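Local atomic coordinates of CRISPR-associated protein, Cse2 family (PDB entry 3WA8), a protein that probably serves as the small Cse2 (CasB) subunit of a type I-E CRISPR surveillance complex, binding G-rich crRNA sequence and stabilising the R-loop. Residues 147-152 with 158-163. Sequence-based numbering, arbitrary orientation.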
loop_
_atom_site.group_PDB
_atom_site.type_symbol
_atom_site.label_atom_id
_atom_site.label_comp_id
_atom_site.label_asym_id
_atom_site.label_seq_id
_atom_site.Cartn_x
_atom_site.Cartn_y
_atom_site.Cartn_z
ATOM N N GLN A 147 2.513 7.060 7.348
ATOM C CA GLN A 147 1.593 7.577 8.357
ATOM C C GLN A 147 0.159 7.071 8.137
ATOM O O GLN A 147 -0.541 6.750 9.103
ATOM C CB GLN A 147 1.581 9.088 8.326
ATOM C CG GLN A 147 2.644 9.787 9.104
ATOM C CD GLN A 147 2.226 11.247 9.343
ATOM O OE1 GLN A 147 1.519 11.858 8.499
ATOM N NE2 GLN A 147 2.614 11.806 10.516
ATOM N N MET A 148 -0.278 7.016 6.878
ATOM C CA MET A 148 -1.663 6.682 6.570
ATOM C C MET A 148 -1.959 5.209 6.855
ATOM O O MET A 148 -2.972 4.894 7.525
ATOM C CB MET A 148 -2.017 7.024 5.124
ATOM C CG MET A 148 -3.470 6.758 4.792
ATOM S SD MET A 148 -4.601 7.806 5.751
ATOM C CE MET A 148 -4.917 9.053 4.517
ATOM N N VAL A 149 -1.076 4.332 6.351
ATOM C CA VAL A 149 -1.079 2.907 6.686
ATOM C C VAL A 149 -1.144 2.715 8.193
ATOM O O VAL A 149 -1.959 1.947 8.705
ATOM C CB VAL A 149 0.165 2.188 6.137
ATOM C CG1 VAL A 149 0.274 0.804 6.671
ATOM C CG2 VAL A 149 0.098 2.117 4.635
ATOM N N GLN A 150 -0.291 3.422 8.910
ATOM C CA GLN A 150 -0.367 3.420 10.351
ATOM C C GLN A 150 -1.774 3.756 10.868
ATOM O O GLN A 150 -2.301 3.060 11.739
ATOM C CB GLN A 150 0.619 4.426 10.895
ATOM C CG GLN A 150 1.914 3.841 11.312
ATOM C CD GLN A 150 2.160 4.218 12.739
ATOM O OE1 GLN A 150 1.317 4.884 13.358
ATOM N NE2 GLN A 150 3.305 3.807 13.288
ATOM N N LEU A 151 -2.386 4.823 10.342
ATOM C CA LEU A 151 -3.724 5.154 10.785
ATOM C C LEU A 151 -4.681 4.039 10.435
ATOM O O LEU A 151 -5.394 3.554 11.310
ATOM C CB LEU A 151 -4.201 6.492 10.240
ATOM C CG LEU A 151 -3.721 7.705 11.033
ATOM C CD1 LEU A 151 -4.180 8.968 10.359
ATOM C CD2 LEU A 151 -4.217 7.660 12.442
ATOM N N ILE A 152 -4.672 3.621 9.178
ATOM C CA ILE A 152 -5.490 2.508 8.740
ATOM C C ILE A 152 -5.385 1.274 9.655
ATOM O O ILE A 152 -6.409 0.656 9.981
ATOM C CB ILE A 152 -5.124 2.106 7.321
ATOM C CG1 ILE A 152 -5.492 3.224 6.362
ATOM C CG2 ILE A 152 -5.844 0.843 6.914
ATOM C CD1 ILE A 152 -4.740 3.182 5.079
ATOM N N ILE A 158 -9.911 -3.276 8.766
ATOM C CA ILE A 158 -9.724 -2.799 7.404
ATOM C C ILE A 158 -8.572 -3.486 6.690
ATOM O O ILE A 158 -7.428 -3.446 7.145
ATOM C CB ILE A 158 -9.470 -1.299 7.385
ATOM C CG1 ILE A 158 -10.718 -0.579 7.881
ATOM C CG2 ILE A 158 -9.078 -0.831 5.976
ATOM C CD1 ILE A 158 -10.532 0.880 8.083
ATOM N N ARG A 159 -8.882 -4.113 5.564
ATOM C CA ARG A 159 -7.890 -4.835 4.785
ATOM C C ARG A 159 -7.134 -3.889 3.877
ATOM O O ARG A 159 -7.756 -3.069 3.250
ATOM C CB ARG A 159 -8.587 -5.909 3.944
ATOM C CG ARG A 159 -7.716 -6.502 2.857
ATOM C CD ARG A 159 -8.104 -7.923 2.489
ATOM N NE ARG A 159 -7.222 -8.436 1.442
ATOM C CZ ARG A 159 -7.523 -9.447 0.633
ATOM N NH1 ARG A 159 -8.676 -10.102 0.737
ATOM N NH2 ARG A 159 -6.657 -9.811 -0.290
ATOM N N ILE A 160 -5.808 -4.011 3.801
ATOM C CA ILE A 160 -5.014 -3.279 2.799
ATOM C C ILE A 160 -4.511 -4.265 1.770
ATOM O O ILE A 160 -3.746 -5.169 2.125
ATOM C CB ILE A 160 -3.759 -2.610 3.403
ATOM C CG1 ILE A 160 -4.141 -1.357 4.189
ATOM C CG2 ILE A 160 -2.768 -2.235 2.317
ATOM C CD1 ILE A 160 -3.076 -0.915 5.154
ATOM N N TYR A 161 -4.913 -4.117 0.508
ATOM C CA TYR A 161 -4.419 -5.036 -0.507
ATOM C C TYR A 161 -2.991 -4.668 -0.931
ATOM O O TYR A 161 -2.774 -3.789 -1.775
ATOM C CB TYR A 161 -5.373 -5.141 -1.685
ATOM C CG TYR A 161 -6.784 -5.482 -1.291
ATOM C CD1 TYR A 161 -7.308 -6.758 -1.500
ATOM C CD2 TYR A 161 -7.622 -4.531 -0.727
ATOM C CE1 TYR A 161 -8.654 -7.082 -1.149
ATOM C CE2 TYR A 161 -8.960 -4.841 -0.366
ATOM C CZ TYR A 161 -9.452 -6.112 -0.578
ATOM O OH TYR A 161 -10.742 -6.381 -0.236
ATOM N N TRP A 162 -2.005 -5.333 -0.341
ATOM C CA TRP A 162 -0.617 -5.005 -0.643
ATOM C C TRP A 162 -0.204 -5.122 -2.105
ATOM O O TRP A 162 0.471 -4.232 -2.621
ATOM C CB TRP A 162 0.311 -5.789 0.234
ATOM C CG TRP A 162 -0.025 -5.604 1.650
ATOM C CD1 TRP A 162 -0.757 -6.445 2.424
ATOM C CD2 TRP A 162 0.341 -4.493 2.487
ATOM N NE1 TRP A 162 -0.853 -5.945 3.704
ATOM C CE2 TRP A 162 -0.200 -4.743 3.769
ATOM C CE3 TRP A 162 1.089 -3.321 2.281
ATOM C CZ2 TRP A 162 -0.026 -3.869 4.844
ATOM C CZ3 TRP A 162 1.266 -2.452 3.354
ATOM C CH2 TRP A 162 0.710 -2.741 4.621
ATOM N N SER A 163 -0.601 -6.170 -2.803
ATOM C CA SER A 163 -0.144 -6.257 -4.176
ATOM C C SER A 163 -0.678 -5.085 -5.011
ATOM O O SER A 163 0.057 -4.476 -5.798
ATOM C CB SER A 163 -0.473 -7.605 -4.798
ATOM O OG SER A 163 -1.844 -7.688 -5.045
#
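The backbone N of I152 gives a hydrogen bond to O of M148 at 2.7 Å, one of the bonds of helix 141-154, on which V149 and I152, three residues apart, lie on the same flank. No hydrogen bond joins the two segments; they meet through hydrocarbon. The methyl CG2 of I152 touches two isoleucines, lying 3.7 Å from CD1 of I160 and 3.8 Å from CG2 of I158. The side chains of I152 and I158 cross at about a right angle, each offering its short branch. I158 and I160, two residues apart on an extended backbone, both direct their CB toward helix 141-154; beta-branched isoleucine suits such a backbone and gives a methyl on a short stem plus a longer ethyl arm. I160 uses both: CD1 at the end of the ethyl arm also reaches CG1 of V149 at 4.1 Å, while its CG2 sits 3.7 Å above the plane of the W162 indole, over the ring centre. With chi1 at 170°, V149 carries CG1 anti to its own nitrogen, and this short, rigid apolar branch also approaches CH2 of W162 obliquely at 4.1 Å. Y161 is at the N-cap position of helix 162-170; W162, the first helical residue, has a buried ring. This is apolar core packing of an all-helical protein: helix 141-154 meets the connection into helix 162-170 through aliphatic side chains and one indole, with I113 and L116 of helix 109-119 touching I152, and helix 59-72 bordering V149 and W162, where W72 meets W162 edge-to-face.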